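Local coordinates for protein pseudoalteromonas arctica PAMC 21717 (Pseudoalteromonas arctica, PDB 5YL7) that hydrolyses peptide bonds as a cold-active, calcium-binding serine protease of the subtilase family from a psychrophilic bacterium, at residues P3-F8 with N113-A119; S65-D69 with R131-K135; L172-C178 with N209-C215; R230-S234 with G246-S250; V290-I294 with I306-L310. All coordinates share one frame. Residue numbers count along the deposited sequence, not the author numbering.

Contact 1. Residues P3-F8 with N113-A119. With CA (calcium ion), chain C.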
# COMPACT_ATOMS: atom_id res chain seq x y z
N PRO A 3 19.23 0.84 -8.85
CA PRO A 3 19.33 -0.58 -9.01
C PRO A 3 19.43 -1.07 -10.42
O PRO A 3 19.11 -0.37 -11.32
CB PRO A 3 18.13 -1.08 -8.28
CG PRO A 3 17.16 -0.04 -8.43
CD PRO A 3 17.91 1.30 -8.41
N ASN A 4 19.80 -2.34 -10.50
CA ASN A 4 19.99 -2.94 -11.79
C ASN A 4 18.81 -3.64 -12.45
O ASN A 4 18.81 -4.13 -13.55
CB ASN A 4 21.18 -3.94 -11.71
CG ASN A 4 20.83 -5.20 -11.05
OD1 ASN A 4 19.67 -5.55 -10.75
ND2 ASN A 4 21.82 -6.11 -10.99
N ASP A 5 17.63 -3.50 -11.77
CA ASP A 5 16.47 -4.18 -12.29
C ASP A 5 16.07 -3.64 -13.67
O ASP A 5 15.98 -2.42 -13.80
CB ASP A 5 15.33 -4.06 -11.25
CG ASP A 5 15.76 -4.53 -9.89
OD1 ASP A 5 16.49 -3.78 -9.24
OD2 ASP A 5 15.46 -5.66 -9.46
N PRO A 6 15.77 -4.52 -14.63
CA PRO A 6 15.64 -4.04 -15.99
C PRO A 6 14.42 -3.19 -16.21
O PRO A 6 14.37 -2.41 -17.16
CB PRO A 6 15.58 -5.32 -16.81
CG PRO A 6 15.18 -6.38 -15.76
CD PRO A 6 15.84 -6.00 -14.52
N ARG A 7 13.36 -3.32 -15.40
CA ARG A 7 12.21 -2.44 -15.51
C ARG A 7 12.28 -1.18 -14.66
O ARG A 7 11.31 -0.39 -14.66
CB ARG A 7 10.92 -3.22 -15.21
CG ARG A 7 10.70 -4.39 -16.09
CD ARG A 7 10.51 -4.06 -17.50
NE ARG A 7 9.31 -3.35 -17.78
CZ ARG A 7 8.12 -3.84 -17.96
NH1 ARG A 7 7.84 -5.13 -17.82
NH2 ARG A 7 7.10 -3.01 -18.24
N PHE A 8 13.34 -0.92 -13.93
CA PHE A 8 13.47 0.30 -13.12
C PHE A 8 13.22 1.51 -13.92
O PHE A 8 12.52 2.43 -13.46
CB PHE A 8 14.83 0.36 -12.45
CG PHE A 8 15.02 1.60 -11.64
CD1 PHE A 8 14.43 1.79 -10.40
CD2 PHE A 8 15.77 2.63 -12.19
CE1 PHE A 8 14.63 3.00 -9.75
CE2 PHE A 8 15.96 3.79 -11.54
CZ PHE A 8 15.40 3.99 -10.34
N ASN A 113 17.75 -5.20 -7.22
CA ASN A 113 19.19 -5.52 -7.55
C ASN A 113 19.35 -6.93 -7.80
O ASN A 113 20.49 -7.44 -7.63
CB ASN A 113 20.12 -5.04 -6.46
CG ASN A 113 20.44 -3.66 -6.67
OD1 ASN A 113 20.75 -3.27 -7.81
ND2 ASN A 113 20.50 -2.93 -5.56
N ASN A 114 18.35 -7.65 -8.28
CA ASN A 114 18.42 -9.05 -8.67
C ASN A 114 18.42 -9.26 -10.18
O ASN A 114 18.20 -10.35 -10.66
CB ASN A 114 17.36 -9.92 -7.97
CG ASN A 114 15.93 -9.56 -8.40
OD1 ASN A 114 15.68 -8.45 -8.91
ND2 ASN A 114 15.02 -10.49 -8.27
N GLY A 115 18.57 -8.17 -10.94
CA GLY A 115 18.64 -8.29 -12.35
C GLY A 115 17.45 -8.72 -13.08
O GLY A 115 17.44 -9.14 -14.26
N GLU A 116 16.27 -8.63 -12.38
CA GLU A 116 15.02 -9.18 -12.83
C GLU A 116 13.87 -8.18 -12.53
O GLU A 116 13.90 -7.64 -11.43
CB GLU A 116 14.69 -10.50 -12.09
CG GLU A 116 13.47 -11.19 -12.54
CD GLU A 116 13.30 -12.57 -11.85
OE1 GLU A 116 12.22 -13.17 -12.10
OE2 GLU A 116 14.21 -12.97 -11.04
N GLY A 117 12.98 -7.98 -13.44
CA GLY A 117 11.71 -7.30 -13.08
C GLY A 117 11.97 -5.90 -12.61
O GLY A 117 12.68 -5.07 -13.21
N VAL A 118 11.29 -5.56 -11.51
CA VAL A 118 11.16 -4.25 -10.91
C VAL A 118 11.94 -4.02 -9.64
O VAL A 118 12.56 -5.02 -9.12
CB VAL A 118 9.62 -3.93 -10.67
CG1 VAL A 118 8.85 -3.87 -11.97
CG2 VAL A 118 9.04 -4.97 -9.75
N ALA A 119 11.88 -2.79 -9.10
CA ALA A 119 12.37 -2.50 -7.80
C ALA A 119 11.24 -2.15 -6.85
O ALA A 119 10.11 -1.91 -7.29
CB ALA A 119 13.38 -1.36 -7.89
CA CA C . 13.64 -7.11 -9.16
O HOH W 1 21.93 -8.84 -9.91

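Contact 2. Residues S65-D69 with R131-K135. With CA (calcium ion), chain D; CA (calcium ion), chain E.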
# COMPACT_ATOMS: atom_id res chain seq x y z
N SER A 65 -17.65 -17.13 1.12
CA SER A 65 -17.88 -16.76 -0.27
C SER A 65 -16.84 -15.69 -0.67
O SER A 65 -16.33 -15.68 -1.80
CB SER A 65 -19.31 -16.20 -0.49
OG SER A 65 -20.13 -17.32 -0.25
N VAL A 66 -16.56 -14.76 0.21
CA VAL A 66 -15.60 -13.69 -0.04
C VAL A 66 -14.21 -14.35 -0.06
O VAL A 66 -13.37 -14.04 -0.94
CB VAL A 66 -15.67 -12.62 1.04
CG1 VAL A 66 -14.62 -11.58 0.84
CG2 VAL A 66 -17.06 -11.93 1.01
N ALA A 67 -13.93 -15.23 0.86
CA ALA A 67 -12.61 -15.80 1.03
C ALA A 67 -12.18 -16.59 -0.20
O ALA A 67 -11.00 -16.55 -0.59
CB ALA A 67 -12.58 -16.74 2.21
N ASN A 68 -13.05 -17.40 -0.81
CA ASN A 68 -12.78 -18.08 -2.04
C ASN A 68 -11.60 -18.98 -1.87
O ASN A 68 -10.86 -19.17 -2.86
CB ASN A 68 -12.57 -17.09 -3.21
CG ASN A 68 -12.50 -17.74 -4.56
OD1 ASN A 68 -13.21 -18.73 -4.82
ND2 ASN A 68 -11.64 -17.27 -5.44
N ASP A 69 -11.41 -19.62 -0.74
CA ASP A 69 -10.28 -20.51 -0.48
C ASP A 69 -10.67 -21.74 0.33
O ASP A 69 -9.80 -22.46 0.75
CB ASP A 69 -9.15 -19.73 0.22
CG ASP A 69 -9.48 -19.29 1.59
OD1 ASP A 69 -10.62 -19.56 2.07
OD2 ASP A 69 -8.56 -18.74 2.31
N ARG A 131 -4.36 -10.78 4.58
CA ARG A 131 -5.40 -10.88 3.60
C ARG A 131 -6.73 -10.50 4.24
O ARG A 131 -7.21 -11.22 5.12
CB ARG A 131 -5.45 -12.25 2.89
CG ARG A 131 -6.57 -12.38 1.94
CD ARG A 131 -6.37 -13.58 1.02
NE ARG A 131 -7.44 -13.58 0.05
CZ ARG A 131 -8.51 -14.38 -0.03
NH1 ARG A 131 -8.67 -15.37 0.82
NH2 ARG A 131 -9.43 -14.16 -0.93
N VAL A 132 -7.32 -9.42 3.77
CA VAL A 132 -8.58 -8.91 4.30
C VAL A 132 -9.60 -8.66 3.24
O VAL A 132 -10.78 -8.43 3.60
CB VAL A 132 -8.35 -7.65 5.15
CG1 VAL A 132 -7.40 -7.89 6.34
CG2 VAL A 132 -7.89 -6.48 4.31
N LEU A 133 -9.25 -8.74 1.98
CA LEU A 133 -10.15 -8.48 0.83
C LEU A 133 -10.21 -9.70 -0.07
O LEU A 133 -9.17 -10.30 -0.40
CB LEU A 133 -9.67 -7.33 -0.02
CG LEU A 133 -9.34 -6.00 0.70
CD1 LEU A 133 -8.82 -4.99 -0.31
CD2 LEU A 133 -10.57 -5.44 1.38
N GLY A 134 -11.42 -10.09 -0.45
CA GLY A 134 -11.67 -11.15 -1.40
C GLY A 134 -12.69 -10.80 -2.40
O GLY A 134 -12.80 -9.65 -2.87
N LYS A 135 -13.50 -11.80 -2.80
CA LYS A 135 -14.53 -11.50 -3.82
C LYS A 135 -15.55 -10.51 -3.29
O LYS A 135 -16.10 -10.78 -2.18
CB LYS A 135 -15.25 -12.78 -4.19
CG LYS A 135 -14.38 -13.76 -4.99
CD LYS A 135 -15.04 -15.11 -5.15
CE LYS A 135 -16.19 -15.04 -6.08
NZ LYS A 135 -16.80 -16.42 -6.33
CA CA D . -9.93 -18.97 4.37
CA CA E . -6.34 -18.32 2.92
O HOH W 2 -17.25 -17.39 -3.72
O HOH W 3 -10.23 -16.65 4.56
O HOH W 4 -9.67 -21.27 4.70
O HOH W 5 -6.04 -20.57 2.31
O HOH W 6 -5.79 -17.97 0.66

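Contact 3. Residues L172-C178 with N209-C215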
# COMPACT_ATOMS: atom_id res chain seq x y z
N LEU A 172 -7.13 0.50 0.43
CA LEU A 172 -8.54 0.04 0.45
C LEU A 172 -9.40 1.07 1.05
O LEU A 172 -8.89 2.02 1.72
CB LEU A 172 -8.62 -1.34 1.19
CG LEU A 172 -8.23 -1.30 2.67
CD1 LEU A 172 -9.33 -0.72 3.60
CD2 LEU A 172 -7.86 -2.66 3.24
N GLY A 173 -10.68 0.99 0.81
CA GLY A 173 -11.61 1.89 1.50
C GLY A 173 -12.99 1.85 0.94
O GLY A 173 -13.34 1.01 0.10
N GLY A 174 -13.78 2.74 1.47
CA GLY A 174 -15.20 2.80 1.07
C GLY A 174 -15.72 4.17 1.47
O GLY A 174 -15.00 5.01 1.94
N SER A 175 -17.00 4.43 1.19
CA SER A 175 -17.61 5.67 1.58
C SER A 175 -18.20 5.65 2.96
O SER A 175 -18.62 4.63 3.47
CB SER A 175 -18.60 6.10 0.52
OG SER A 175 -19.56 5.13 0.50
N GLY A 176 -18.15 6.84 3.57
CA GLY A 176 -18.77 7.07 4.87
C GLY A 176 -17.80 7.31 6.00
O GLY A 176 -16.60 7.35 5.79
N SER A 177 -18.31 7.54 7.17
CA SER A 177 -17.52 7.85 8.29
C SER A 177 -16.65 6.64 8.73
O SER A 177 -16.91 5.51 8.39
CB SER A 177 -18.45 8.37 9.42
OG SER A 177 -19.35 7.40 9.74
N CYS A 178 -15.57 6.98 9.45
CA CYS A 178 -14.70 6.00 10.07
C CYS A 178 -15.49 5.30 11.22
O CYS A 178 -15.88 6.02 12.14
CB CYS A 178 -13.45 6.68 10.61
SG CYS A 178 -12.29 5.54 11.42
N ASN A 209 -15.06 12.15 3.46
CA ASN A 209 -16.14 11.23 3.43
C ASN A 209 -15.87 9.86 2.94
O ASN A 209 -16.74 9.08 2.57
CB ASN A 209 -17.24 11.88 2.58
CG ASN A 209 -17.73 13.19 3.24
OD1 ASN A 209 -17.84 13.27 4.51
ND2 ASN A 209 -17.92 14.18 2.43
N TYR A 210 -14.60 9.46 3.08
CA TYR A 210 -14.08 8.20 2.63
C TYR A 210 -13.19 7.57 3.73
O TYR A 210 -12.29 8.25 4.22
CB TYR A 210 -13.36 8.29 1.29
CG TYR A 210 -14.29 8.74 0.19
CD1 TYR A 210 -15.12 7.82 -0.44
CD2 TYR A 210 -14.52 10.04 -0.06
CE1 TYR A 210 -16.05 8.29 -1.37
CE2 TYR A 210 -15.48 10.52 -0.98
CZ TYR A 210 -16.18 9.55 -1.62
OH TYR A 210 -17.12 9.96 -2.61
N ASN A 211 -13.50 6.37 4.09
CA ASN A 211 -12.81 5.64 5.17
C ASN A 211 -11.90 4.56 4.60
O ASN A 211 -12.24 4.04 3.49
CB ASN A 211 -13.87 5.04 6.18
CG ASN A 211 -14.79 4.06 5.56
OD1 ASN A 211 -14.44 2.91 5.35
ND2 ASN A 211 -15.94 4.52 5.17
N PRO A 212 -10.90 4.06 5.27
CA PRO A 212 -10.45 4.54 6.59
C PRO A 212 -9.52 5.73 6.51
O PRO A 212 -9.00 6.16 7.56
CB PRO A 212 -9.74 3.31 7.16
CG PRO A 212 -9.19 2.60 5.92
CD PRO A 212 -10.25 2.81 4.86
N GLY A 213 -9.36 6.38 5.37
CA GLY A 213 -8.51 7.51 5.32
C GLY A 213 -8.91 8.68 6.16
O GLY A 213 -8.12 9.51 6.59
N ASN A 214 -10.24 8.79 6.43
CA ASN A 214 -10.83 9.79 7.31
C ASN A 214 -10.78 9.41 8.77
O ASN A 214 -11.24 10.20 9.61
CB ASN A 214 -12.25 10.13 6.84
CG ASN A 214 -13.21 8.99 6.97
OD1 ASN A 214 -12.85 7.90 7.39
ND2 ASN A 214 -14.49 9.23 6.57
N CYS A 215 -10.14 8.30 9.12
CA CYS A 215 -9.95 7.99 10.55
C CYS A 215 -8.88 8.92 11.07
O CYS A 215 -8.12 9.62 10.38
CB CYS A 215 -9.51 6.57 10.67
SG CYS A 215 -10.72 5.35 10.10
O HOH W 7 -9.48 4.80 2.57

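Contact 4. Residues R230-S234 with G246-S250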
# COMPACT_ATOMS: atom_id res chain seq x y z
N ARG A 230 -2.41 16.56 -9.31
CA ARG A 230 -3.36 15.60 -8.80
C ARG A 230 -3.81 14.64 -9.84
O ARG A 230 -4.23 15.01 -10.96
CB ARG A 230 -4.62 16.33 -8.21
CG ARG A 230 -5.50 15.37 -7.42
CD ARG A 230 -6.57 16.11 -6.65
NE ARG A 230 -7.49 16.87 -7.49
CZ ARG A 230 -8.54 16.42 -8.13
NH1 ARG A 230 -8.96 15.20 -8.08
NH2 ARG A 230 -9.28 17.35 -8.84
N ALA A 231 -3.78 13.34 -9.60
CA ALA A 231 -4.36 12.38 -10.53
C ALA A 231 -5.83 12.61 -10.60
O ALA A 231 -6.48 12.90 -9.59
CB ALA A 231 -4.04 10.94 -10.03
N TYR A 232 -6.41 12.49 -11.80
CA TYR A 232 -7.79 12.93 -12.01
C TYR A 232 -8.77 12.32 -11.06
O TYR A 232 -9.79 12.97 -10.71
CB TYR A 232 -8.23 12.66 -13.46
CG TYR A 232 -8.13 11.24 -13.91
CD1 TYR A 232 -9.17 10.34 -13.76
CD2 TYR A 232 -6.96 10.73 -14.53
CE1 TYR A 232 -9.10 9.05 -14.22
CE2 TYR A 232 -6.87 9.49 -15.01
CZ TYR A 232 -7.93 8.61 -14.87
OH TYR A 232 -7.92 7.30 -15.37
N TYR A 233 -8.59 11.09 -10.62
CA TYR A 233 -9.52 10.38 -9.76
C TYR A 233 -9.26 10.65 -8.26
O TYR A 233 -10.07 10.16 -7.47
CB TYR A 233 -9.41 8.86 -10.02
CG TYR A 233 -7.99 8.37 -9.84
CD1 TYR A 233 -7.44 8.22 -8.58
CD2 TYR A 233 -7.11 8.15 -10.92
CE1 TYR A 233 -6.11 7.91 -8.40
CE2 TYR A 233 -5.81 7.83 -10.75
CZ TYR A 233 -5.27 7.77 -9.51
OH TYR A 233 -3.94 7.46 -9.28
N SER A 234 -8.15 11.27 -7.91
CA SER A 234 -7.80 11.24 -6.49
C SER A 234 -8.76 12.05 -5.67
O SER A 234 -9.09 13.20 -5.99
CB SER A 234 -6.44 11.84 -6.35
OG SER A 234 -6.00 11.67 -4.95
N GLY A 246 0.49 7.84 -7.79
CA GLY A 246 -0.37 6.74 -8.05
C GLY A 246 -0.75 6.48 -9.47
O GLY A 246 -1.45 5.54 -9.78
N GLY A 247 -0.30 7.42 -10.34
CA GLY A 247 -0.49 7.26 -11.79
C GLY A 247 -1.79 7.79 -12.30
O GLY A 247 -2.76 7.95 -11.57
N ALA A 248 -1.77 8.13 -13.58
CA ALA A 248 -2.98 8.65 -14.27
C ALA A 248 -3.03 8.03 -15.64
O ALA A 248 -2.36 8.60 -16.56
CB ALA A 248 -3.00 10.14 -14.26
N GLN A 249 -3.79 6.96 -15.81
CA GLN A 249 -3.85 6.19 -17.02
C GLN A 249 -5.05 6.58 -17.83
O GLN A 249 -6.07 7.04 -17.30
CB GLN A 249 -3.96 4.71 -16.64
CG GLN A 249 -2.72 4.12 -15.92
CD GLN A 249 -2.96 2.69 -15.57
OE1 GLN A 249 -3.93 2.33 -14.91
NE2 GLN A 249 -2.05 1.76 -16.02
N SER A 250 -4.98 6.32 -19.15
CA SER A 250 -6.14 6.55 -20.02
C SER A 250 -6.57 5.30 -20.71
O SER A 250 -7.54 5.31 -21.48
CB SER A 250 -5.95 7.73 -20.96
OG SER A 250 -5.02 7.43 -22.01

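Contact 5. Residues V290-I294 with I306-L310. With CA (calcium ion), chain F.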
# COMPACT_ATOMS: atom_id res chain seq x y z
N VAL A 290 8.45 4.67 2.22
CA VAL A 290 9.24 5.73 2.86
C VAL A 290 9.13 5.66 4.34
O VAL A 290 10.16 5.91 5.04
CB VAL A 290 8.95 7.11 2.24
CG1 VAL A 290 9.79 8.19 2.92
CG2 VAL A 290 9.25 7.10 0.75
N ALA A 291 7.96 5.35 4.90
CA ALA A 291 7.89 5.14 6.34
C ALA A 291 8.86 4.06 6.81
O ALA A 291 9.49 4.23 7.89
CB ALA A 291 6.44 4.78 6.72
N ALA A 292 9.02 2.99 6.07
CA ALA A 292 10.01 1.99 6.37
C ALA A 292 11.41 2.52 6.25
O ALA A 292 12.27 2.12 7.11
CB ALA A 292 9.80 0.72 5.53
N LEU A 293 11.74 3.34 5.28
CA LEU A 293 13.08 3.95 5.18
C LEU A 293 13.32 4.76 6.42
O LEU A 293 14.44 4.70 7.03
CB LEU A 293 13.25 4.77 3.94
CG LEU A 293 12.96 4.09 2.62
CD1 LEU A 293 13.30 5.03 1.46
CD2 LEU A 293 13.71 2.77 2.49
N ILE A 294 12.39 5.58 6.82
CA ILE A 294 12.48 6.38 8.03
C ILE A 294 12.71 5.52 9.19
O ILE A 294 13.59 5.87 10.08
CB ILE A 294 11.18 7.25 8.22
CG1 ILE A 294 11.11 8.32 7.19
CG2 ILE A 294 11.11 7.78 9.62
CD1 ILE A 294 9.68 8.91 7.02
N ILE A 306 6.90 9.60 12.66
CA ILE A 306 6.99 9.20 11.25
C ILE A 306 6.06 10.02 10.39
O ILE A 306 6.47 10.53 9.33
CB ILE A 306 6.81 7.70 11.06
CG1 ILE A 306 7.83 6.90 11.85
CG2 ILE A 306 6.74 7.37 9.58
CD1 ILE A 306 7.59 5.39 11.83
N GLU A 307 4.82 10.20 10.84
CA GLU A 307 3.90 11.06 10.09
C GLU A 307 4.48 12.47 9.95
O GLU A 307 4.40 13.10 8.90
CB GLU A 307 2.54 11.07 10.76
CG GLU A 307 1.52 11.97 10.05
CD GLU A 307 0.13 11.76 10.45
OE1 GLU A 307 -0.19 11.04 11.42
OE2 GLU A 307 -0.77 12.36 9.78
N SER A 308 5.00 13.01 11.06
CA SER A 308 5.57 14.37 11.03
C SER A 308 6.71 14.44 10.05
O SER A 308 6.80 15.43 9.27
CB SER A 308 5.92 14.78 12.38
OG SER A 308 6.46 16.16 12.28
N ILE A 309 7.62 13.51 10.02
CA ILE A 309 8.73 13.53 9.08
C ILE A 309 8.23 13.47 7.67
O ILE A 309 8.65 14.27 6.80
CB ILE A 309 9.75 12.37 9.39
CG1 ILE A 309 10.48 12.65 10.68
CG2 ILE A 309 10.73 12.23 8.24
CD1 ILE A 309 11.17 11.43 11.28
N LEU A 310 7.28 12.58 7.36
CA LEU A 310 6.72 12.46 6.00
C LEU A 310 6.12 13.79 5.59
O LEU A 310 6.34 14.26 4.46
CB LEU A 310 5.64 11.41 5.97
CG LEU A 310 6.15 9.96 6.00
CD1 LEU A 310 4.97 9.00 6.31
CD2 LEU A 310 6.83 9.52 4.70
CA CA F . -3.23 12.34 9.41
O HOH W 8 -2.85 11.64 11.81
O HOH W 9 -4.39 14.75 8.39
O HOH W 10 -3.51 14.41 10.56
O HOH W 11 -5.24 12.97 8.16
O HOH W 12 -5.34 11.35 10.41

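Contact 1. Residues P3-F8 with N113-A119
Pro3 opens the N-terminal segment by setting its ring against the loop that follows helix 100-109: Pro3 CG lies 4.0 Å from Ala119 CB. Next, Asn4 is held twice, Asn4 N donating to Asn113 OD1 at 3.0 Å and Asn4 OD1 accepting from Gly115 N at 2.8 Å, while a water joins Asn4 ND2 to Asn113 O. Asp5 OD1 accepts a hydrogen bond from Asn113 N (2.8 Å), and Asp5 OD2 binds calcium at 2.4 Å. Asn114 OD1, Glu116 O and Val118 O stand 2.5, 2.3 and 2.4 Å from the same ion, and Asp49 and Val111 complete the site. Pro6 and Arg7 are the central residues of a type I turn, closed by Phe8 N to Asp5 O at 3.0 Å; Arg7 N donates to Gly117 O at 2.9 Å, and the Arg7 guanidinium pairs with Asp10. Phe8 CD1 finally touches Ala119 CB (4.2 Å). By gathering oxygens from both segments, calcium ties the N-terminal segment to the loop after helix 100-109, consistent with the high-affinity site of subtilisins.

Contact 2. Residues S65-D69 with R131-K135
One carbonyl takes both terminal nitrogens of a single guanidinium: Arg131 NH2 and Arg131 NH1 donate to Ala67 O at 2.9 and 3.0 Å, with N-H...O angles of 147° and 141°. The oxygen lies near the guanidinium plane, and Arg131 reaches it with chi1 to chi3 all t, an extended side chain. Ala67 is the last residue of helix 64-67; Asn68 then leaves helical geometry with a positive phi of 60°, so the Arg131 bonds fall where the helix ends. One residue earlier, Val66 O accepts from Lys135 N at 2.9 Å (153°) and receives a CA-H...O contact from Gly134 CA at 3.4 Å. A CB on Gly134 would clash with Val66 O, so glycine permits this close approach.

Arg131 ends a strand of the parallel sheet of the subtilase fold, and the contact joins the chain leaving that strand to a two-calcium loop. Asp69 OD1 and OD2 each lie 2.5 Å from one calcium, and Asp69 OD2 also bridges to the second at 2.3 Å. Gly71, Gly72 and Asp74 help complete the first site, Asp59, Asp74 and Asp76 the second, and Arg131 NH1 also bonds Asp59.

Lys135 lays its aliphatic chain along the helix end, Lys135 CD standing 3.6 Å from Ser65 O and 3.7 Å from Asn68 CG. Lys135 NZ forms a salt bridge with Glu88 and meets, at 2.8 Å, a water that donates to Ser65 O at 2.7 Å.

Contact 3. Residues L172-C178 with N209-C215
Two short strands, 174-175 and 210-211, pair antiparallel. Gly174 and Asn211 form the hydrogen-bonded pair: Gly174 N gives to Asn211 O at 2.9 Å and Asn211 N to Gly174 O at 3.0 Å. Ser175 and Tyr210 are the non-hydrogen-bonded pair, with CA atoms 4.5 Å apart, and Gly176 N then donates to Asn209 O at 2.8 Å (171°). Gly176 O accepts two side-chain amides, Asn211 ND2 at 3.0 Å (177°) and Asn214 ND2 at 2.9 Å; the latter also bonds Ala208 O. A water donates to Leu172 O (3.0 Å) and accepts from Gly213 N (3.2 Å), beside the cis peptide preceding Pro212. Tyr210 OH is answered by Asp205. Gly173 hydrogen-bonds the copurified peptide through its backbone, consistent with a place in the substrate cleft; a CB on Gly173 would collide with Asn211 O. Beyond the strands, Cys178 SG and Cys215 SG close a disulfide of 2.1 Å with chi3 95°. Hydrogen bonds thus fix the register of the strands, and a covalent link secures the loops that leave them.

Contact 4. Residues R230-S234 with G246-S250
Neither segment is a regular helix or strand. Residues 231-234 form a type I beta turn, closed by Ser234 N donating to Ala231 O at 2.9 Å. Across from it, residues 246-250 form a loop following strand 242-245, in which Gly247 has phi 87°, a value that favours glycine. The backbones come nearest at Ala231 and Ala248, whose CA atoms are 5.5 Å apart, and no backbone-to-backbone hydrogen bond links the two segments.

The side chains make the junction. Tyr233 OH donates to Gly247 O at 2.6 Å and Tyr232 OH to Gln249 O at 2.7 Å, each carbonyl lying near the plane of the ring that meets it. These hydroxyls have further partners, Ser223 for Tyr233 and Gln278 for Tyr232. An ideal CB on Gly246 would sit only 3.1 Å from Tyr233 OH. Apolar contact is slight: Tyr232 CE2 is 4.0 Å from Ala248 CB, and Ala231 CB is 4.4 Å from the same methyl. Within the turn segment, Arg230 NH1 spans the bend to reach Ser234 O at 2.9 Å. Gln249 NE2 turns to Asp254 O instead.

Topologically, this is a pair of connecting loops beside strand 242-245, an outermost strand of the parallel sheet in the subtilase alpha/beta fold: one loop precedes the strand, the other follows it, and two adjacent tyrosines clasp them together.

Contact 5. Residues V290-I294 with I306-L310
Helices 280-297 and 303-312, joined by a short connection, pack here as a buried helix-helix interface against strand 195-199 of the parallel sheet in the subtilase fold. Their local axes approach to 10.2 Å, with 112° between the N-to-C directions, so the two segments cross steeply. Ile294 is the centre of the contact: Ile294 CD1 reaches Ile309 CG2 and Leu310 CD2, both at 3.7 Å, and Ile294 CG2 lies 4.1 Å from Ile306 CG1. One turn back, Ala291 CB meets Ile306 CG2 at 3.9 Å, where the CA atoms of Ala291 and Ile306 are 6.4 Å apart. Val290 CG1 touches Leu310 CD2 at 3.7 Å. Val195 of strand 195-199 packs on both Ala291 and Ile306. Glu307 has its CA-to-CB bond directed away from helix 280-297; Glu307 OE2 binds calcium at 2.5 Å, with Val218 and Asp241 as the other protein ligands. No hydrogen bond crosses the interface, so apolar side-chain packing alone joins the segments directly, while Glu307 serves as a metal ligand.

How the contacts relate
The five contacts are spread through the subtilase fold. Contacts 1 and 2 alternate along the chain, yet their centres are 31 Å apart; contacts 3, 4 and 5 follow in series. Only contacts 2 and 3 touch, Leu133 CD1 lying 4.0 Å from Leu172 CB, joining loops after strands 126-131 and 167-170 of the parallel sheet. Leu133 packs on the bound peptide and Gly173 hydrogen-bonds it, so these contacts meet where it lies, consistent with the substrate cleft. Contact 4 flanks 242-245, one of the sheet's two outermost strands. Contact 5 lies across the chain's centre from contact 2. Calcium ligands in contacts 1, 2 and 5 and a disulfide in contact 3 distribute ties over separate regions.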